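Local coordinates for putative heme binding protein (Tannerella forsythia, PDB 6EU8) that probably binds heme as a member of the HmuY-like family, though with heme-binding properties that differ from those of Porphyromonas gingivalis HmuY, at residues 94-99 and 157-162. Sequence-based numbering, arbitrary orientation.
Sequences SKVTGL and KSVFVV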
ATOM      1  N   SER A  94      19.201  -9.052  -8.293  1.00 38.05           N
ATOM      2  CA  SER A  94      20.674  -9.036  -8.501  1.00 38.82           C
ATOM      3  C   SER A  94      21.165  -7.954  -9.488  1.00 39.61           C
ATOM      4  O   SER A  94      22.349  -7.601  -9.483  1.00 40.58           O
ATOM      5  CB  SER A  94      21.185 -10.428  -8.914  1.00 40.73           C
ATOM      6  OG  SER A  94      20.587 -10.898 -10.104  1.00 43.85           O
ATOM      7  N   LYS A  95      20.265  -7.418 -10.318  1.00 36.75           N
ATOM      8  CA  LYS A  95      20.583  -6.333 -11.255  1.00 37.50           C
ATOM      9  C   LYS A  95      20.431  -4.918 -10.690  1.00 35.54           C
ATOM     10  O   LYS A  95      20.770  -3.951 -11.360  1.00 36.92           O
ATOM     11  CB  LYS A  95      19.695  -6.449 -12.494  1.00 39.65           C
ATOM     12  CG  LYS A  95      19.759  -7.786 -13.217  1.00 45.11           C
ATOM     13  CD  LYS A  95      20.960  -7.867 -14.135  1.00 50.95           C
ATOM     14  CE  LYS A  95      20.967  -9.171 -14.921  1.00 51.97           C
ATOM     15  NZ  LYS A  95      21.491  -8.948 -16.292  1.00 57.11           N
ATOM     16  N   VAL A  96      19.876  -4.791  -9.481  1.00 37.82           N
ATOM     17  CA  VAL A  96      19.751  -3.504  -8.799  1.00 37.68           C
ATOM     18  C   VAL A  96      20.913  -3.482  -7.811  1.00 41.30           C
ATOM     19  O   VAL A  96      20.886  -4.200  -6.817  1.00 40.32           O
ATOM     20  CB  VAL A  96      18.388  -3.399  -8.076  1.00 38.12           C
ATOM     21  CG1 VAL A  96      18.253  -2.078  -7.340  1.00 38.35           C
ATOM     22  CG2 VAL A  96      17.245  -3.585  -9.086  1.00 37.35           C
ATOM     23  N   THR A  97      21.955  -2.719  -8.131  1.00 47.16           N
ATOM     24  CA  THR A  97      23.179  -2.748  -7.330  1.00 51.63           C
ATOM     25  C   THR A  97      23.102  -1.619  -6.319  1.00 49.98           C
ATOM     26  O   THR A  97      23.073  -0.442  -6.687  1.00 50.92           O
ATOM     27  CB  THR A  97      24.470  -2.698  -8.193  1.00 54.20           C
ATOM     28  OG1 THR A  97      24.363  -1.698  -9.211  1.00 54.13           O
ATOM     29  CG2 THR A  97      24.707  -4.056  -8.862  1.00 56.13           C
ATOM     30  N   GLY A  98      23.022  -1.995  -5.046  1.00 52.01           N
ATOM     31  CA  GLY A  98      22.986  -1.023  -3.954  1.00 53.82           C
ATOM     32  C   GLY A  98      21.719  -0.198  -3.974  1.00 53.44           C
ATOM     33  O   GLY A  98      20.677  -0.658  -4.447  1.00 57.74           O
ATOM     34  N   LEU A  99      21.816   1.020  -3.452  1.00 49.26           N
ATOM     35  CA  LEU A  99      20.728   1.976  -3.477  1.00 45.34           C
ATOM     36  C   LEU A  99      20.899   2.829  -4.727  1.00 46.19           C
ATOM     37  O   LEU A  99      21.824   3.650  -4.788  1.00 46.84           O
ATOM     38  CB  LEU A  99      20.763   2.859  -2.223  1.00 44.15           C
ATOM     39  CG  LEU A  99      19.718   3.961  -2.067  1.00 43.68           C
ATOM     40  CD1 LEU A  99      18.300   3.401  -2.071  1.00 41.05           C
ATOM     41  CD2 LEU A  99      19.985   4.697  -0.761  1.00 44.55           C
ATOM     42  N   LYS A 157       6.107  -5.985 -13.889  1.00 23.57           N
ATOM     43  CA  LYS A 157       7.264  -6.866 -13.637  1.00 24.62           C
ATOM     44  C   LYS A 157       8.471  -6.096 -13.073  1.00 25.71           C
ATOM     45  O   LYS A 157       9.546  -6.710 -12.918  1.00 25.19           O
ATOM     46  CB  LYS A 157       7.655  -7.564 -14.942  1.00 25.70           C
ATOM     47  CG  LYS A 157       6.573  -8.446 -15.531  1.00 27.46           C
ATOM     48  CD  LYS A 157       6.337  -9.638 -14.638  1.00 32.54           C
ATOM     49  CE  LYS A 157       5.989 -10.925 -15.378  1.00 41.38           C
ATOM     50  NZ  LYS A 157       4.528 -11.045 -15.629  1.00 44.52           N
ATOM     51  N   SER A 158       8.319  -4.794 -12.785  1.00 23.58           N
ATOM     52  CA  SER A 158       9.426  -3.958 -12.288  1.00 23.97           C
ATOM     53  C   SER A 158       9.794  -4.248 -10.827  1.00 23.97           C
ATOM     54  O   SER A 158       8.943  -4.531  -9.983  1.00 24.52           O
ATOM     55  CB  SER A 158       9.109  -2.474 -12.435  1.00 24.29           C
ATOM     56  OG  SER A 158       8.784  -2.126 -13.781  1.00 28.69           O
ATOM     57  N   VAL A 159      11.103  -4.169 -10.547  1.00 25.03           N
ATOM     58  CA  VAL A 159      11.604  -4.063  -9.162  1.00 25.57           C
ATOM     59  C   VAL A 159      11.498  -2.600  -8.729  1.00 23.21           C
ATOM     60  O   VAL A 159      12.026  -1.698  -9.388  1.00 24.22           O
ATOM     61  CB  VAL A 159      13.092  -4.531  -9.045  1.00 24.83           C
ATOM     62  CG1 VAL A 159      13.649  -4.332  -7.635  1.00 27.28           C
ATOM     63  CG2 VAL A 159      13.198  -6.017  -9.372  1.00 27.35           C
ATOM     64  N   PHE A 160      10.789  -2.369  -7.610  1.00 23.38           N
ATOM     65  CA  PHE A 160      10.721  -1.070  -6.944  1.00 23.10           C
ATOM     66  C   PHE A 160      11.810  -0.945  -5.872  1.00 23.66           C
ATOM     67  O   PHE A 160      12.209  -1.941  -5.271  1.00 25.02           O
ATOM     68  CB  PHE A 160       9.316  -0.807  -6.306  1.00 23.82           C
ATOM     69  CG  PHE A 160       8.193  -0.762  -7.311  1.00 24.59           C
ATOM     70  CD1 PHE A 160       7.579  -1.931  -7.731  1.00 26.07           C
ATOM     71  CD2 PHE A 160       7.750   0.435  -7.813  1.00 25.22           C
ATOM     72  CE1 PHE A 160       6.546  -1.916  -8.700  1.00 26.85           C
ATOM     73  CE2 PHE A 160       6.710   0.469  -8.757  1.00 26.29           C
ATOM     74  CZ  PHE A 160       6.107  -0.708  -9.196  1.00 24.83           C
ATOM     75  N   VAL A 161      12.283   0.277  -5.669  1.00 24.11           N
ATOM     76  CA  VAL A 161      13.158   0.565  -4.531  1.00 25.12           C
ATOM     77  C   VAL A 161      12.504   1.654  -3.678  1.00 23.76           C
ATOM     78  O   VAL A 161      12.107   2.697  -4.188  1.00 24.88           O
ATOM     79  CB  VAL A 161      14.585   0.964  -4.954  1.00 27.62           C
ATOM     80  CG1 VAL A 161      15.427   1.204  -3.691  1.00 30.50           C
ATOM     81  CG2 VAL A 161      15.226  -0.143  -5.822  1.00 28.31           C
ATOM     82  N   VAL A 162      12.420   1.394  -2.381  1.00 25.75           N
ATOM     83  CA  VAL A 162      11.832   2.314  -1.417  1.00 26.75           C
ATOM     84  C   VAL A 162      12.875   2.659  -0.344  1.00 27.12           C
ATOM     85  O   VAL A 162      13.442   1.747   0.260  1.00 26.98           O
ATOM     86  CB  VAL A 162      10.593   1.706  -0.731  1.00 25.77           C
ATOM     87  CG1 VAL A 162       9.826   2.777   0.024  1.00 26.37           C
ATOM     88  CG2 VAL A 162       9.649   1.048  -1.754  1.00 28.00           C
TER
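Val96 and Leu99, from the connection between strands 84-87 and 105-111 of the large antiparallel sheet, lie over Val159 and Val161 of the 157-162 segment, which leads into strand 160-163. Val96 is the centre of the contact because its two methyls serve different partners. CG1, set anti to the backbone N (chi1 179°), meets CG2 of Val161 at 3.9 Å, and the two side chains point at each other tip to tip. CG2 of Val96, beside its own backbone N, lies 3.9 Å from CG1 of Val159, a slanting approach in which only these branches touch. Val161 is likewise shared: while CG2 faces Val96, CG1 takes CD1 of Leu99 at 4.0 Å. The leucine sets out along the flank of the strand, and its CD1 branch then bends in to reach the valine.

The alternation of an extended chain explains the spacing. Val159 and Val161 direct their side chains toward the connection, whereas Phe160 and Val162 turn theirs to the other side of the sheet. Strand 160-163 runs between strands 84-87 and 169-178, antiparallel to both, so the 94-99 segment covers one face of an internal strand and contributes no backbone pairing to it. No hydrogen bond crosses between the two segments, and the 8.2 Å separating CA of Val96 from CA of Val159 is bridged by one methyl from each valine. Between the two contact residues of the connection, Gly98 adopts a positive phi (67°) as the chain turns toward Leu99. Polar fastening comes from outside: Lys171 NZ bonds to the carbonyl oxygen of Val96, and Thr88 OG1 to that of Val159. Leu99, at the exposed end of the patch, also rests on Tyr104 and Tyr169.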